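Local coordinates for protein wsv230 (Shrimp white spot syndrome virus, PDB 2GJ2) that is a nonstructural viral protein with a ferredoxin fold that binds metal ions, cadmium among them, at specific sites, at residues E25-F30 and S54-N59. Numbering follows the deposited sequence.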
ATOM      1  N   GLU A  25     -11.718  -1.071  10.837  1.00 57.13           N
ATOM      2  CA  GLU A  25     -11.237  -0.403  12.041  1.00 57.18           C
ATOM      3  C   GLU A  25     -10.298  -1.220  12.933  1.00 55.16           C
ATOM      4  O   GLU A  25      -9.406  -0.642  13.565  1.00 55.85           O
ATOM      5  CB  GLU A  25     -12.392   0.199  12.860  1.00 89.97           C
ATOM      6  CG  GLU A  25     -13.320  -0.749  13.579  1.00 94.61           C
ATOM      7  CD  GLU A  25     -13.965  -0.088  14.799  1.00 97.80           C
ATOM      8  OE1 GLU A  25     -13.287   0.014  15.850  1.00 99.53           O
ATOM      9  OE2 GLU A  25     -15.138   0.345  14.709  1.00 98.53           O
ATOM     10  N   VAL A  26     -10.446  -2.543  12.987  1.00 52.64           N
ATOM     11  CA  VAL A  26      -9.525  -3.314  13.826  1.00 51.47           C
ATOM     12  C   VAL A  26      -8.116  -3.352  13.221  1.00 49.95           C
ATOM     13  O   VAL A  26      -7.119  -3.327  13.955  1.00 48.72           O
ATOM     14  CB  VAL A  26      -9.983  -4.782  14.060  1.00 54.61           C
ATOM     15  CG1 VAL A  26     -11.164  -4.835  14.999  1.00 55.20           C
ATOM     16  CG2 VAL A  26     -10.361  -5.404  12.770  1.00 56.95           C
ATOM     17  N   MET A  27      -8.014  -3.403  11.894  1.00 46.68           N
ATOM     18  CA  MET A  27      -6.685  -3.464  11.302  1.00 46.12           C
ATOM     19  C   MET A  27      -5.950  -2.146  11.436  1.00 47.32           C
ATOM     20  O   MET A  27      -4.737  -2.133  11.626  1.00 47.00           O
ATOM     21  CB  MET A  27      -6.748  -3.891   9.843  1.00 48.32           C
ATOM     22  CG  MET A  27      -7.149  -5.338   9.682  1.00 46.28           C
ATOM     23  SD  MET A  27      -6.255  -6.488  10.778  1.00 44.27           S
ATOM     24  CE  MET A  27      -4.565  -6.073  10.440  1.00 43.35           C
ATOM     25  N   LYS A  28      -6.682  -1.039  11.392  1.00 61.03           N
ATOM     26  CA  LYS A  28      -6.046   0.271  11.519  1.00 63.13           C
ATOM     27  C   LYS A  28      -5.542   0.617  12.926  1.00 62.86           C
ATOM     28  O   LYS A  28      -5.091   1.727  13.162  1.00 63.01           O
ATOM     29  CB  LYS A  28      -6.984   1.366  11.010  1.00 59.53           C
ATOM     30  CG  LYS A  28      -6.860   1.581   9.513  1.00 61.04           C
ATOM     31  CD  LYS A  28      -8.218   1.687   8.838  1.00 63.02           C
ATOM     32  CE  LYS A  28      -9.017   2.859   9.364  1.00 63.61           C
ATOM     33  NZ  LYS A  28     -10.318   2.942   8.651  1.00 66.83           N
ATOM     34  N   THR A  29      -5.606  -0.322  13.862  1.00 54.42           N
ATOM     35  CA  THR A  29      -5.105  -0.025  15.193  1.00 55.10           C
ATOM     36  C   THR A  29      -3.720  -0.636  15.324  1.00 56.07           C
ATOM     37  O   THR A  29      -3.057  -0.482  16.339  1.00 57.22           O
ATOM     38  CB  THR A  29      -6.022  -0.566  16.322  1.00 50.32           C
ATOM     39  OG1 THR A  29      -5.923  -1.989  16.383  1.00 51.03           O
ATOM     40  CG2 THR A  29      -7.480  -0.187  16.067  1.00 50.50           C
ATOM     41  N   PHE A  30      -3.274  -1.344  14.296  1.00 66.44           N
ATOM     42  CA  PHE A  30      -1.942  -1.916  14.360  1.00 66.19           C
ATOM     43  C   PHE A  30      -0.975  -0.902  13.762  1.00 66.13           C
ATOM     44  O   PHE A  30      -1.264  -0.272  12.744  1.00 65.97           O
ATOM     45  CB  PHE A  30      -1.874  -3.247  13.606  1.00 52.48           C
ATOM     46  CG  PHE A  30      -2.602  -4.379  14.296  1.00 51.58           C
ATOM     47  CD1 PHE A  30      -3.961  -4.593  14.078  1.00 51.73           C
ATOM     48  CD2 PHE A  30      -1.921  -5.240  15.150  1.00 50.96           C
ATOM     49  CE1 PHE A  30      -4.624  -5.655  14.698  1.00 51.26           C
ATOM     50  CE2 PHE A  30      -2.572  -6.297  15.773  1.00 50.01           C
ATOM     51  CZ  PHE A  30      -3.928  -6.504  15.546  1.00 50.34           C
ATOM     52  N   SER A  54       8.297  -3.721   8.121  1.00 65.57           N
ATOM     53  CA  SER A  54       7.535  -4.126   9.294  1.00 65.85           C
ATOM     54  C   SER A  54       7.094  -5.577   9.312  1.00 66.27           C
ATOM     55  O   SER A  54       6.960  -6.226   8.272  1.00 66.53           O
ATOM     56  CB  SER A  54       6.306  -3.252   9.429  1.00 58.35           C
ATOM     57  OG  SER A  54       6.691  -1.909   9.617  1.00 60.08           O
ATOM     58  N   THR A  55       6.867  -6.071  10.522  1.00 46.17           N
ATOM     59  CA  THR A  55       6.415  -7.431  10.734  1.00 46.47           C
ATOM     60  C   THR A  55       5.071  -7.375  11.474  1.00 45.69           C
ATOM     61  O   THR A  55       4.950  -6.715  12.508  1.00 44.31           O
ATOM     62  CB  THR A  55       7.452  -8.229  11.578  1.00 63.68           C
ATOM     63  OG1 THR A  55       8.465  -8.769  10.720  1.00 62.99           O
ATOM     64  CG2 THR A  55       6.784  -9.351  12.336  1.00 64.53           C
ATOM     65  N   PHE A  56       4.058  -8.040  10.928  1.00 51.24           N
ATOM     66  CA  PHE A  56       2.753  -8.068  11.578  1.00 52.35           C
ATOM     67  C   PHE A  56       2.724  -9.262  12.532  1.00 53.43           C
ATOM     68  O   PHE A  56       2.947 -10.398  12.103  1.00 53.07           O
ATOM     69  CB  PHE A  56       1.642  -8.222  10.554  1.00 48.71           C
ATOM     70  CG  PHE A  56       0.287  -8.316  11.165  1.00 48.37           C
ATOM     71  CD1 PHE A  56      -0.367  -7.169  11.607  1.00 47.13           C
ATOM     72  CD2 PHE A  56      -0.324  -9.567  11.345  1.00 47.53           C
ATOM     73  CE1 PHE A  56      -1.616  -7.255  12.227  1.00 47.57           C
ATOM     74  CE2 PHE A  56      -1.574  -9.673  11.962  1.00 46.66           C
ATOM     75  CZ  PHE A  56      -2.225  -8.515  12.408  1.00 46.40           C
ATOM     76  N   VAL A  57       2.445  -9.000  13.814  1.00 58.71           N
ATOM     77  CA  VAL A  57       2.429 -10.047  14.847  1.00 59.83           C
ATOM     78  C   VAL A  57       1.193 -10.095  15.740  1.00 59.93           C
ATOM     79  O   VAL A  57       0.839  -9.102  16.371  1.00 59.68           O
ATOM     80  CB  VAL A  57       3.639  -9.914  15.808  1.00 59.57           C
ATOM     81  CG1 VAL A  57       4.925 -10.224  15.097  1.00 59.91           C
ATOM     82  CG2 VAL A  57       3.692  -8.512  16.364  1.00 60.48           C
ATOM     83  N   LEU A  58       0.569 -11.272  15.796  1.00 56.66           N
ATOM     84  CA  LEU A  58      -0.609 -11.539  16.631  1.00 55.99           C
ATOM     85  C   LEU A  58      -0.135 -12.619  17.600  1.00 56.71           C
ATOM     86  O   LEU A  58       0.053 -13.779  17.211  1.00 55.51           O
ATOM     87  CB  LEU A  58      -1.769 -12.097  15.797  1.00 46.68           C
ATOM     88  CG  LEU A  58      -2.549 -11.184  14.850  1.00 45.05           C
ATOM     89  CD1 LEU A  58      -3.383 -12.037  13.909  1.00 43.99           C
ATOM     90  CD2 LEU A  58      -3.437 -10.240  15.637  1.00 44.70           C
ATOM     91  N   ASN A  59       0.076 -12.239  18.854  1.00 68.39           N
ATOM     92  CA  ASN A  59       0.551 -13.195  19.839  1.00 69.59           C
ATOM     93  C   ASN A  59      -0.411 -14.370  20.014  1.00 69.13           C
ATOM     94  O   ASN A  59       0.016 -15.497  20.263  1.00 69.67           O
ATOM     95  CB  ASN A  59       0.796 -12.495  21.181  1.00 80.66           C
ATOM     96  CG  ASN A  59       1.973 -11.522  21.130  1.00 82.71           C
ATOM     97  OD1 ASN A  59       1.794 -10.314  20.943  1.00 83.62           O
ATOM     98  ND2 ASN A  59       3.185 -12.053  21.282  1.00 82.76           N
TER
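The carbonyl oxygen of V26 is the best-held polar atom here, gripped by two donors from the same residue. T29 OG1 lies 3.0 Å from V26 O, in the carbonyl plane on a lone pair, while the amide N of T29 adds a weaker bond to the same oxygen. Threonine suits the position because its hydroxyl, held close to the backbone, reaches back to a carbonyl left over where helix 23-27 ends. A type I turn from M27 to F30 takes over from the helix's last residue, closed by a hydrogen bond from F30 N to M27 O, 3.1 Å, and it directs the side chain of F30 at strand 56-58.

There F30 meets F56 edge-to-face, a pairing that needs two flat rings, one offering a face and the other an edge. The ring centroids stand 4.9 Å apart with planes inclined at 57°. F56 CE1 sits over one face of F30, offset toward the rim, 3.6 Å from F30 CD2. F56 reaches this spot because its CG is anti to the backbone N (chi1 178°). M27 CE comes to 3.6 Å from F56 CE1 on a chain bent at chi2 and chi3; a flexible thioether can follow such a curved path. At the tip of the F30 ring L58 CD2 touches F30 CZ at 3.8 Å, branched leucine supplying a methyl for the ring's end.

Within the ferredoxin fold, the contact ties strand 56-58, paired with strand 7-9, to the end of helix 23-27. M27 also packs on V33, V36 and V48 of the four-stranded sheet, and both M27 and L58 reach L65 of helix 62-69. No hydrogen bond spans the two segments: they are joined by dispersion and by the weak electrostatics of an aromatic edge on a ring face, while the bonds of T29 and F30 N, within 25-30, shape the turn that presents F30.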